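Local structure of PTS system, cellobiose-specific IIA component (Bacillus anthracis, 3K1S) at residues I11-I16 against S75-H80. The protein is the IIA component of a cellobiose phosphotransferase system and probably relays a phosphoryl group from HPr to the IIB component during sugar uptake. Numbering follows the deposited sequence.
Sequences IPFQLI and SVLLIH
P12, F13 and I16 meet L77 and L78 where helix 10-34 and helix 76-108 of an all-alpha, three-helix subunit start side by side. The two short segments run in the same direction, their axes 8.6 Å apart at closest approach and inclined by 29°. L77 contributes the largest share of any residue. L77 CG, anti to the backbone N, lies against P12 CB at 3.9 Å, and its two methyls go to different partners. L77 CD2 lies over one face of the F13 ring, offset toward the rim, in a CH-pi contact 3.7 Å from the centroid and 19° off the ring normal; its nearest ring atom is F13 CZ. L77 CD1 meets I16 CD1 at 3.8 Å, and the two side chains cross at about a right angle. On the other side of the P12 ring's contact with L77, P12 CG packs against the L78 backbone and CB, 3.8 Å from L78 CA. I16 CD1 also comes within 4.3 Å of H80 CD2, obliquely to the imidazole. No hydrogen bond crosses this apolar seam. S75 N-caps helix 76-108, S75 OG accepting from L78 N (3.2 Å, 167°). E66 of a second subunit takes the V76 and L77 N-H groups at the same helix start. Within the chain, L15 and L78 reach helix 38-67 through F58 and L62, joining this helix pair to the remaining helix of the bundle.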
ATOM      1  N   ILE A  11     -15.778  14.548  -3.057  1.00 28.30           N
ATOM      2  CA  ILE A  11     -14.544  14.310  -2.306  1.00 28.55           C
ATOM      3  C   ILE A  11     -13.756  13.122  -2.863  1.00 26.00           C
ATOM      4  O   ILE A  11     -12.567  13.249  -3.142  1.00 27.00           O
ATOM      5  CB  ILE A  11     -14.808  14.104  -0.790  1.00 31.16           C
ATOM      6  CG1 ILE A  11     -15.827  15.130  -0.250  1.00 38.16           C
ATOM      7  CG2 ILE A  11     -13.488  14.122   0.005  1.00 24.46           C
ATOM      8  CD1 ILE A  11     -15.306  16.569  -0.133  1.00 45.84           C
ATOM      9  N   PRO A  12     -14.411  11.961  -3.029  1.00 25.28           N
ATOM     10  CA  PRO A  12     -13.677  10.815  -3.559  1.00 23.74           C
ATOM     11  C   PRO A  12     -12.953  11.114  -4.873  1.00 22.49           C
ATOM     12  O   PRO A  12     -11.780  10.751  -5.016  1.00 22.14           O
ATOM     13  CB  PRO A  12     -14.769   9.763  -3.740  1.00 24.14           C
ATOM     14  CG  PRO A  12     -15.735  10.084  -2.649  1.00 25.36           C
ATOM     15  CD  PRO A  12     -15.769  11.586  -2.594  1.00 22.72           C
ATOM     16  N   PHE A  13     -13.632  11.779  -5.810  1.00 22.18           N
ATOM     17  CA  PHE A  13     -13.025  12.145  -7.103  1.00 21.59           C
ATOM     18  C   PHE A  13     -11.785  13.037  -6.962  1.00 22.80           C
ATOM     19  O   PHE A  13     -10.796  12.853  -7.681  1.00 21.85           O
ATOM     20  CB  PHE A  13     -14.046  12.826  -8.022  1.00 20.26           C
ATOM     21  CG  PHE A  13     -15.146  11.915  -8.501  1.00 27.26           C
ATOM     22  CD1 PHE A  13     -14.920  11.004  -9.532  1.00 27.75           C
ATOM     23  CD2 PHE A  13     -16.417  11.977  -7.930  1.00 32.73           C
ATOM     24  CE1 PHE A  13     -15.934  10.169  -9.984  1.00 20.09           C
ATOM     25  CE2 PHE A  13     -17.445  11.137  -8.372  1.00 27.01           C
ATOM     26  CZ  PHE A  13     -17.203  10.240  -9.407  1.00 28.64           C
ATOM     27  N   GLN A  14     -11.851  14.002  -6.043  1.00 21.60           N
ATOM     28  CA  GLN A  14     -10.748  14.927  -5.793  1.00 24.11           C
ATOM     29  C   GLN A  14      -9.560  14.204  -5.170  1.00 24.72           C
ATOM     30  O   GLN A  14      -8.409  14.475  -5.516  1.00 24.79           O
ATOM     31  CB  GLN A  14     -11.188  16.073  -4.865  1.00 24.41           C
ATOM     32  CG  GLN A  14     -12.299  16.971  -5.425  1.00 27.58           C
ATOM     33  CD  GLN A  14     -11.789  18.034  -6.384  1.00 38.28           C
ATOM     34  OE1 GLN A  14     -11.007  17.748  -7.298  1.00 37.55           O
ATOM     35  NE2 GLN A  14     -12.239  19.274  -6.183  1.00 29.38           N
ATOM     36  N   LEU A  15      -9.844  13.298  -4.238  1.00 26.54           N
ATOM     37  CA  LEU A  15      -8.801  12.496  -3.605  1.00 26.10           C
ATOM     38  C   LEU A  15      -8.093  11.602  -4.619  1.00 22.73           C
ATOM     39  O   LEU A  15      -6.882  11.430  -4.558  1.00 26.18           O
ATOM     40  CB  LEU A  15      -9.375  11.639  -2.474  1.00 24.53           C
ATOM     41  CG  LEU A  15      -9.705  12.310  -1.142  1.00 24.60           C
ATOM     42  CD1 LEU A  15     -10.426  11.321  -0.245  1.00 28.53           C
ATOM     43  CD2 LEU A  15      -8.464  12.850  -0.449  1.00 27.28           C
ATOM     44  N   ILE A  16      -8.861  11.036  -5.542  1.00 22.76           N
ATOM     45  CA  ILE A  16      -8.330  10.120  -6.552  1.00 20.07           C
ATOM     46  C   ILE A  16      -7.479  10.895  -7.559  1.00 20.48           C
ATOM     47  O   ILE A  16      -6.377  10.464  -7.920  1.00 20.91           O
ATOM     48  CB  ILE A  16      -9.467   9.287  -7.221  1.00 21.29           C
ATOM     49  CG1 ILE A  16     -10.121   8.360  -6.177  1.00 21.17           C
ATOM     50  CG2 ILE A  16      -8.943   8.464  -8.414  1.00 18.75           C
ATOM     51  CD1 ILE A  16     -11.418   7.674  -6.626  1.00 18.37           C
ATOM     52  N   SER A  75     -19.193   4.687   0.609  1.00 25.64           N
ATOM     53  CA  SER A  75     -19.406   4.074  -0.698  1.00 24.02           C
ATOM     54  C   SER A  75     -18.132   3.365  -1.137  1.00 22.93           C
ATOM     55  O   SER A  75     -17.060   3.605  -0.578  1.00 22.10           O
ATOM     56  CB  SER A  75     -19.802   5.135  -1.731  1.00 24.26           C
ATOM     57  OG  SER A  75     -18.733   6.052  -1.964  1.00 21.70           O
ATOM     58  N   VAL A  76     -18.249   2.485  -2.129  1.00 21.97           N
ATOM     59  CA  VAL A  76     -17.074   1.860  -2.728  1.00 21.47           C
ATOM     60  C   VAL A  76     -16.065   2.928  -3.181  1.00 20.96           C
ATOM     61  O   VAL A  76     -14.869   2.803  -2.903  1.00 22.49           O
ATOM     62  CB  VAL A  76     -17.447   0.924  -3.898  1.00 22.30           C
ATOM     63  CG1 VAL A  76     -16.206   0.464  -4.628  1.00 21.32           C
ATOM     64  CG2 VAL A  76     -18.253  -0.293  -3.389  1.00 22.62           C
ATOM     65  N   LEU A  77     -16.545   3.978  -3.848  1.00 20.64           N
ATOM     66  CA  LEU A  77     -15.646   5.010  -4.383  1.00 21.54           C
ATOM     67  C   LEU A  77     -14.869   5.730  -3.277  1.00 19.77           C
ATOM     68  O   LEU A  77     -13.671   5.942  -3.409  1.00 21.22           O
ATOM     69  CB  LEU A  77     -16.374   6.015  -5.302  1.00 20.19           C
ATOM     70  CG  LEU A  77     -15.446   6.847  -6.215  1.00 22.22           C
ATOM     71  CD1 LEU A  77     -14.707   5.965  -7.219  1.00 21.54           C
ATOM     72  CD2 LEU A  77     -16.183   7.975  -6.940  1.00 19.97           C
ATOM     73  N   LEU A  78     -15.547   6.080  -2.186  1.00 20.16           N
ATOM     74  CA  LEU A  78     -14.883   6.704  -1.041  1.00 22.41           C
ATOM     75  C   LEU A  78     -13.802   5.797  -0.444  1.00 20.82           C
ATOM     76  O   LEU A  78     -12.714   6.266  -0.115  1.00 21.23           O
ATOM     77  CB  LEU A  78     -15.896   7.118   0.028  1.00 22.77           C
ATOM     78  CG  LEU A  78     -15.376   7.693   1.353  1.00 27.81           C
ATOM     79  CD1 LEU A  78     -14.548   8.949   1.145  1.00 24.82           C
ATOM     80  CD2 LEU A  78     -16.540   7.973   2.289  1.00 30.33           C
ATOM     81  N   ILE A  79     -14.105   4.508  -0.318  1.00 21.45           N
ATOM     82  CA  ILE A  79     -13.145   3.536   0.207  1.00 20.47           C
ATOM     83  C   ILE A  79     -11.957   3.445  -0.735  1.00 20.30           C
ATOM     84  O   ILE A  79     -10.800   3.463  -0.298  1.00 23.65           O
ATOM     85  CB  ILE A  79     -13.772   2.133   0.387  1.00 21.51           C
ATOM     86  CG1 ILE A  79     -14.893   2.180   1.427  1.00 21.30           C
ATOM     87  CG2 ILE A  79     -12.688   1.115   0.776  1.00 20.69           C
ATOM     88  CD1 ILE A  79     -15.822   0.982   1.406  1.00 25.50           C
ATOM     89  N   HIS A  80     -12.258   3.364  -2.028  1.00 20.36           N
ATOM     90  CA  HIS A  80     -11.246   3.344  -3.082  1.00 20.46           C
ATOM     91  C   HIS A  80     -10.386   4.611  -3.040  1.00 21.61           C
ATOM     92  O   HIS A  80      -9.160   4.541  -3.147  1.00 21.65           O
ATOM     93  CB  HIS A  80     -11.941   3.205  -4.436  1.00 19.81           C
ATOM     94  CG  HIS A  80     -11.025   2.853  -5.566  1.00 21.67           C
ATOM     95  ND1 HIS A  80     -10.251   1.711  -5.575  1.00 22.30           N
ATOM     96  CD2 HIS A  80     -10.796   3.471  -6.748  1.00 18.75           C
ATOM     97  CE1 HIS A  80      -9.573   1.648  -6.706  1.00 19.00           C
ATOM     98  NE2 HIS A  80      -9.888   2.703  -7.438  1.00 21.16           N
TER